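Local coordinates for glycosyl hyrolase, family 3 (PDB 3TEV), which probably hydrolyses O-glycosidic bonds as a family 3 glycoside hydrolase with a TIM-barrel-clan domain, at residues R156-G161 and R213-E218; A163-H168 and V173-K178. All coordinates share one frame; numbering follows the deposited sequence.

Contact 1. Residues R156-G161 and R213-E218; sequences RVTRHG and RALLPE
Leu215 O is gripped twice, by the backbone N of Glu218 at 3.0 Å and by the hydroxyl of Thr219, and this anchors the turn at the foot of the residue whose side chain carries the contact. No hydrogen bond links 156-161 to 213-218; the two are joined by methyl groups. Leu215 has CG anti to its carbonyl carbon and beside its backbone N (chi1 -60°), which lays the two methyls on helix 154-169. Both lie against Thr158 O, CD2 at 3.8 Å; CD1 reaches on to Gly161 C at 3.7 Å and CD2 to Thr158 CG2 at 3.9 Å. Leucine suits the place because its two methyls can reach two points a helical turn apart. Glycine suits position 161 because, with no side chain in the way, CD1 can settle against the bare backbone. Thr158 divides its labour: OG1, beside the backbone N, is bonded to Ala154 O one turn earlier, so the polar branch is satisfied within its own helix, and CG2, anti to the backbone N, is the branch that meets the other segment. That methyl also touches Ala214 CB at 3.9 Å, a small side chain that lets Thr158 and Ala214 come within 7.0 Å between CA atoms. On the other side of helix 154-169, Arg159 forms a salt bridge with Asp105 and His160 NE2 a hydrogen bond. Pro211 extends the packing against Val157 and Thr158, Arg162 and Leu165 continue it along Leu215, and the contact thus joins helix 154-169, which leads into strand 174-180, to helix 210-215, which precedes the neighbouring strand 221-224.

Contact 2. Residues A163-H168 and V173-K178; sequences AALAGH and VAPCAK
The turn from helix 154-169 into strand 174-180 closes a beta-alpha-beta crossover of the barrel, and a backbone bond between Val173 and His168 closes the turn. Val173 N donates to His168 O over 3.1 Å, nearly straight at 169°. The imidazole is held within its own helix: ND1 gives its proton to Ala164 O, 3.0 Å away and only 2° out of the ring plane, while NE2 bonds to the side-chain amide of Asn129. With ND1 donating, NE2 would be expected to accept, so histidine suits this buried spot by serving both needs with one flat group. Its rotation is fixed by these bonds, and CD2 is left at the edge that faces Val173, whose CG1 touches it at 3.6 Å near the ring plane. Val173 has CG1 anti to its backbone N (chi1 171°), which places that methyl there. Asn129 belongs to strand 128-129, the strand before the helix and the parallel neighbour of 174-180, so the His168 side chain touches both strands, through Asn129 and Pro175. Pro175 continues the seam back along the helix to Leu165. Its CB rests on His168 CB at 3.8 Å, with the two side chains running past each other in opposite directions, and its CG meets Leu165 CD2 at 3.7 Å, the leucine crossing the proline at about a right angle. The compact, apolar proline ring fits between these two residues one helical turn apart, and Thr219 and Pro132 also border Leu165.

In the fold
Both contacts draw on helix 154-169, and contact 2 is nested within the loop that contact 1 closes. Their centres are about 10 Å apart and they touch through Leu165: its CD1 lies 3.9 Å from Leu215 CD1, and its CD2 lies 4.0 Å from Glu218 O. Leu165 therefore joins the helix-helix seam to the helix-strand seam. Contact 1 is farther out, its centre about 16 Å from the centre of the chain against about 12 Å for contact 2. Strand 174-180 runs on through Lys178, from which the sequence resembles the signature of family 3 beta-N-acetylglucosaminidases, so this end of the strand probably borders the active site.

Contact 1. Residues R156-G161 and R213-E218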
loop_
_atom_site.group_PDB
_atom_site.type_symbol
_atom_site.label_atom_id
_atom_site.label_comp_id
_atom_site.label_asym_id
_atom_site.label_seq_id
_atom_site.Cartn_x
_atom_site.Cartn_y
_atom_site.Cartn_z
ATOM N N ARG A 156 -14.408 15.926 6.002
ATOM C CA ARG A 156 -13.114 16.471 6.430
ATOM C C ARG A 156 -11.946 15.611 5.950
ATOM O O ARG A 156 -10.899 16.125 5.543
ATOM C CB ARG A 156 -13.051 16.607 7.954
ATOM C CG ARG A 156 -11.861 17.425 8.484
ATOM C CD ARG A 156 -12.070 18.912 8.267
ATOM N NE ARG A 156 -13.290 19.363 8.927
ATOM C CZ ARG A 156 -13.325 20.138 10.007
ATOM N NH1 ARG A 156 -12.204 20.590 10.564
ATOM N NH2 ARG A 156 -14.496 20.466 10.522
ATOM N N VAL A 157 -12.122 14.301 6.001
ATOM C CA VAL A 157 -11.076 13.390 5.541
ATOM C C VAL A 157 -10.904 13.510 4.025
ATOM O O VAL A 157 -9.779 13.591 3.533
ATOM C CB VAL A 157 -11.344 11.952 6.020
ATOM C CG1 VAL A 157 -10.446 10.905 5.277
ATOM C CG2 VAL A 157 -11.156 11.895 7.555
ATOM N N THR A 158 -12.021 13.563 3.300
ATOM C CA THR A 158 -12.001 13.755 1.845
ATOM C C THR A 158 -11.243 15.023 1.434
ATOM O O THR A 158 -10.401 14.982 0.538
ATOM C CB THR A 158 -13.438 13.801 1.280
ATOM O OG1 THR A 158 -14.064 12.534 1.498
ATOM C CG2 THR A 158 -13.439 14.116 -0.217
ATOM N N ARG A 159 -11.533 16.144 2.086
ATOM C CA ARG A 159 -10.909 17.415 1.715
ATOM C C ARG A 159 -9.391 17.440 1.959
ATOM O O ARG A 159 -8.631 17.919 1.108
ATOM C CB ARG A 159 -11.615 18.623 2.382
ATOM C CG ARG A 159 -12.764 19.195 1.536
ATOM C CD ARG A 159 -13.491 20.379 2.197
ATOM N NE ARG A 159 -12.646 21.566 2.342
ATOM C CZ ARG A 159 -11.912 21.829 3.465
ATOM N NH1 ARG A 159 -11.931 20.982 4.537
ATOM N NH2 ARG A 159 -11.179 22.938 3.516
ATOM N N HIS A 160 -8.944 16.925 3.104
ATOM C CA HIS A 160 -7.509 16.898 3.367
ATOM C C HIS A 160 -6.792 15.747 2.665
ATOM O O HIS A 160 -5.621 15.879 2.288
ATOM C CB HIS A 160 -7.234 16.974 4.861
ATOM C CG HIS A 160 -7.592 18.299 5.435
ATOM N ND1 HIS A 160 -6.776 19.402 5.305
ATOM C CD2 HIS A 160 -8.710 18.727 6.070
ATOM C CE1 HIS A 160 -7.360 20.446 5.874
ATOM N NE2 HIS A 160 -8.535 20.063 6.343
ATOM N N GLY A 161 -7.507 14.641 2.453
ATOM C CA GLY A 161 -6.982 13.534 1.653
ATOM C C GLY A 161 -6.643 13.993 0.243
ATOM O O GLY A 161 -5.598 13.641 -0.294
ATOM N N ARG A 213 -14.024 6.558 -2.339
ATOM C CA ARG A 213 -14.874 6.686 -3.508
ATOM C C ARG A 213 -14.724 8.079 -4.112
ATOM O O ARG A 213 -14.554 8.209 -5.322
ATOM C CB ARG A 213 -16.336 6.361 -3.174
ATOM C CG ARG A 213 -17.294 6.335 -4.383
ATOM C CD ARG A 213 -18.529 5.481 -4.042
ATOM N NE ARG A 213 -19.753 5.809 -4.789
ATOM C CZ ARG A 213 -20.788 4.973 -4.966
ATOM N NH1 ARG A 213 -20.765 3.729 -4.471
ATOM N NH2 ARG A 213 -21.858 5.378 -5.648
ATOM N N ALA A 214 -14.751 9.107 -3.274
ATOM C CA ALA A 214 -14.636 10.490 -3.758
ATOM C C ALA A 214 -13.271 10.793 -4.385
ATOM O O ALA A 214 -13.162 11.632 -5.275
ATOM C CB ALA A 214 -14.953 11.486 -2.635
ATOM N N LEU A 215 -12.242 10.077 -3.944
ATOM C CA LEU A 215 -10.865 10.415 -4.332
ATOM C C LEU A 215 -10.231 9.482 -5.371
ATOM O O LEU A 215 -9.053 9.624 -5.696
ATOM C CB LEU A 215 -9.969 10.556 -3.083
ATOM C CG LEU A 215 -10.375 11.648 -2.054
ATOM C CD1 LEU A 215 -9.368 11.762 -0.902
ATOM C CD2 LEU A 215 -10.617 13.033 -2.683
ATOM N N LEU A 216 -11.009 8.536 -5.893
ATOM C CA LEU A 216 -10.487 7.539 -6.848
ATOM C C LEU A 216 -9.707 8.072 -8.041
ATOM O O LEU A 216 -8.604 7.591 -8.298
ATOM C CB LEU A 216 -11.604 6.662 -7.395
ATOM C CG LEU A 216 -12.060 5.454 -6.607
ATOM C CD1 LEU A 216 -12.949 4.660 -7.546
ATOM C CD2 LEU A 216 -10.880 4.623 -6.091
ATOM N N PRO A 217 -10.275 9.050 -8.784
ATOM C CA PRO A 217 -9.520 9.513 -9.963
ATOM C C PRO A 217 -8.173 10.184 -9.626
ATOM O O PRO A 217 -7.346 10.353 -10.522
ATOM C CB PRO A 217 -10.472 10.518 -10.659
ATOM C CG PRO A 217 -11.789 10.461 -9.909
ATOM C CD PRO A 217 -11.511 9.832 -8.559
ATOM N N GLU A 218 -7.965 10.560 -8.365
ATOM C CA GLU A 218 -6.717 11.176 -7.916
ATOM C C GLU A 218 -5.809 10.197 -7.167
ATOM O O GLU A 218 -4.732 10.579 -6.715
ATOM C CB GLU A 218 -7.005 12.363 -6.979
ATOM C CG GLU A 218 -7.363 13.672 -7.673
ATOM C CD GLU A 218 -8.812 13.716 -8.113
ATOM O OE1 GLU A 218 -9.653 13.066 -7.440
ATOM O OE2 GLU A 218 -9.107 14.393 -9.133
#

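Contact 2. Residues A163-H168 and V173-K178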
loop_
_atom_site.group_PDB
_atom_site.type_symbol
_atom_site.label_atom_id
_atom_site.label_comp_id
_atom_site.label_asym_id
_atom_site.label_seq_id
_atom_site.Cartn_x
_atom_site.Cartn_y
_atom_site.Cartn_z
ATOM N N ALA A 163 -5.846 16.991 -0.741
ATOM C CA ALA A 163 -4.673 17.867 -0.657
ATOM C C ALA A 163 -3.377 17.059 -0.553
ATOM O O ALA A 163 -2.383 17.377 -1.201
ATOM C CB ALA A 163 -4.809 18.812 0.534
ATOM N N ALA A 164 -3.404 16.013 0.269
ATOM C CA ALA A 164 -2.247 15.138 0.470
ATOM C C ALA A 164 -1.862 14.406 -0.812
ATOM O O ALA A 164 -0.673 14.320 -1.158
ATOM C CB ALA A 164 -2.526 14.154 1.592
ATOM N N LEU A 165 -2.872 13.891 -1.519
ATOM C CA LEU A 165 -2.655 13.221 -2.808
ATOM C C LEU A 165 -2.032 14.182 -3.820
ATOM O O LEU A 165 -1.054 13.829 -4.487
ATOM C CB LEU A 165 -3.964 12.664 -3.369
ATOM C CG LEU A 165 -4.664 11.533 -2.616
ATOM C CD1 LEU A 165 -6.122 11.476 -3.047
ATOM C CD2 LEU A 165 -3.994 10.166 -2.840
ATOM N N ALA A 166 -2.577 15.396 -3.903
ATOM C CA ALA A 166 -2.146 16.367 -4.912
ATOM C C ALA A 166 -0.738 16.888 -4.643
ATOM O O ALA A 166 0.013 17.136 -5.563
ATOM C CB ALA A 166 -3.152 17.540 -5.019
ATOM N N GLY A 167 -0.394 17.072 -3.373
ATOM C CA GLY A 167 0.957 17.467 -2.998
ATOM C C GLY A 167 2.013 16.448 -3.403
ATOM O O GLY A 167 3.126 16.831 -3.750
ATOM N N HIS A 168 1.676 15.157 -3.363
ATOM C CA HIS A 168 2.613 14.116 -3.776
ATOM C C HIS A 168 2.681 14.034 -5.297
ATOM O O HIS A 168 3.745 14.083 -5.892
ATOM C CB HIS A 168 2.217 12.761 -3.176
ATOM C CG HIS A 168 2.680 12.579 -1.770
ATOM N ND1 HIS A 168 1.971 13.049 -0.687
ATOM C CD2 HIS A 168 3.808 12.020 -1.271
ATOM C CE1 HIS A 168 2.633 12.772 0.423
ATOM N NE2 HIS A 168 3.755 12.150 0.096
ATOM N N VAL A 173 5.846 11.988 -6.698
ATOM C CA VAL A 173 5.869 10.840 -5.801
ATOM C C VAL A 173 4.463 10.235 -5.812
ATOM O O VAL A 173 3.462 10.971 -5.675
ATOM C CB VAL A 173 6.255 11.249 -4.345
ATOM C CG1 VAL A 173 6.072 10.090 -3.368
ATOM C CG2 VAL A 173 7.680 11.776 -4.275
ATOM N N ALA A 174 4.376 8.916 -6.002
ATOM C CA ALA A 174 3.092 8.232 -5.921
ATOM C C ALA A 174 2.657 8.200 -4.468
ATOM O O ALA A 174 3.429 7.786 -3.613
ATOM C CB ALA A 174 3.188 6.816 -6.448
ATOM N N PRO A 175 1.435 8.668 -4.171
ATOM C CA PRO A 175 0.933 8.467 -2.817
ATOM C C PRO A 175 0.097 7.195 -2.805
ATOM O O PRO A 175 -0.360 6.758 -3.855
ATOM C CB PRO A 175 0.061 9.705 -2.600
ATOM C CG PRO A 175 -0.474 10.007 -3.954
ATOM C CD PRO A 175 0.555 9.556 -4.957
ATOM N N CYS A 176 -0.113 6.596 -1.649
ATOM C CA CYS A 176 -0.954 5.400 -1.583
ATOM C C CYS A 176 -1.953 5.575 -0.451
ATOM O O CYS A 176 -1.549 5.654 0.707
ATOM C CB CYS A 176 -0.091 4.162 -1.356
ATOM S SG CYS A 176 -0.968 2.557 -1.327
ATOM N N ALA A 177 -3.238 5.664 -0.787
ATOM C CA ALA A 177 -4.296 5.813 0.203
ATOM C C ALA A 177 -4.449 4.518 1.023
ATOM O O ALA A 177 -4.380 3.417 0.471
ATOM C CB ALA A 177 -5.600 6.150 -0.491
ATOM N N LYS A 178 -4.652 4.650 2.331
ATOM C CA LYS A 178 -4.848 3.482 3.189
ATOM C C LYS A 178 -5.858 3.799 4.314
ATOM O O LYS A 178 -6.112 4.977 4.568
ATOM C CB LYS A 178 -3.508 3.036 3.756
ATOM C CG LYS A 178 -2.757 4.131 4.454
ATOM C CD LYS A 178 -1.337 3.711 4.826
ATOM C CE LYS A 178 -0.805 4.662 5.894
ATOM N NZ LYS A 178 0.646 4.492 6.126
#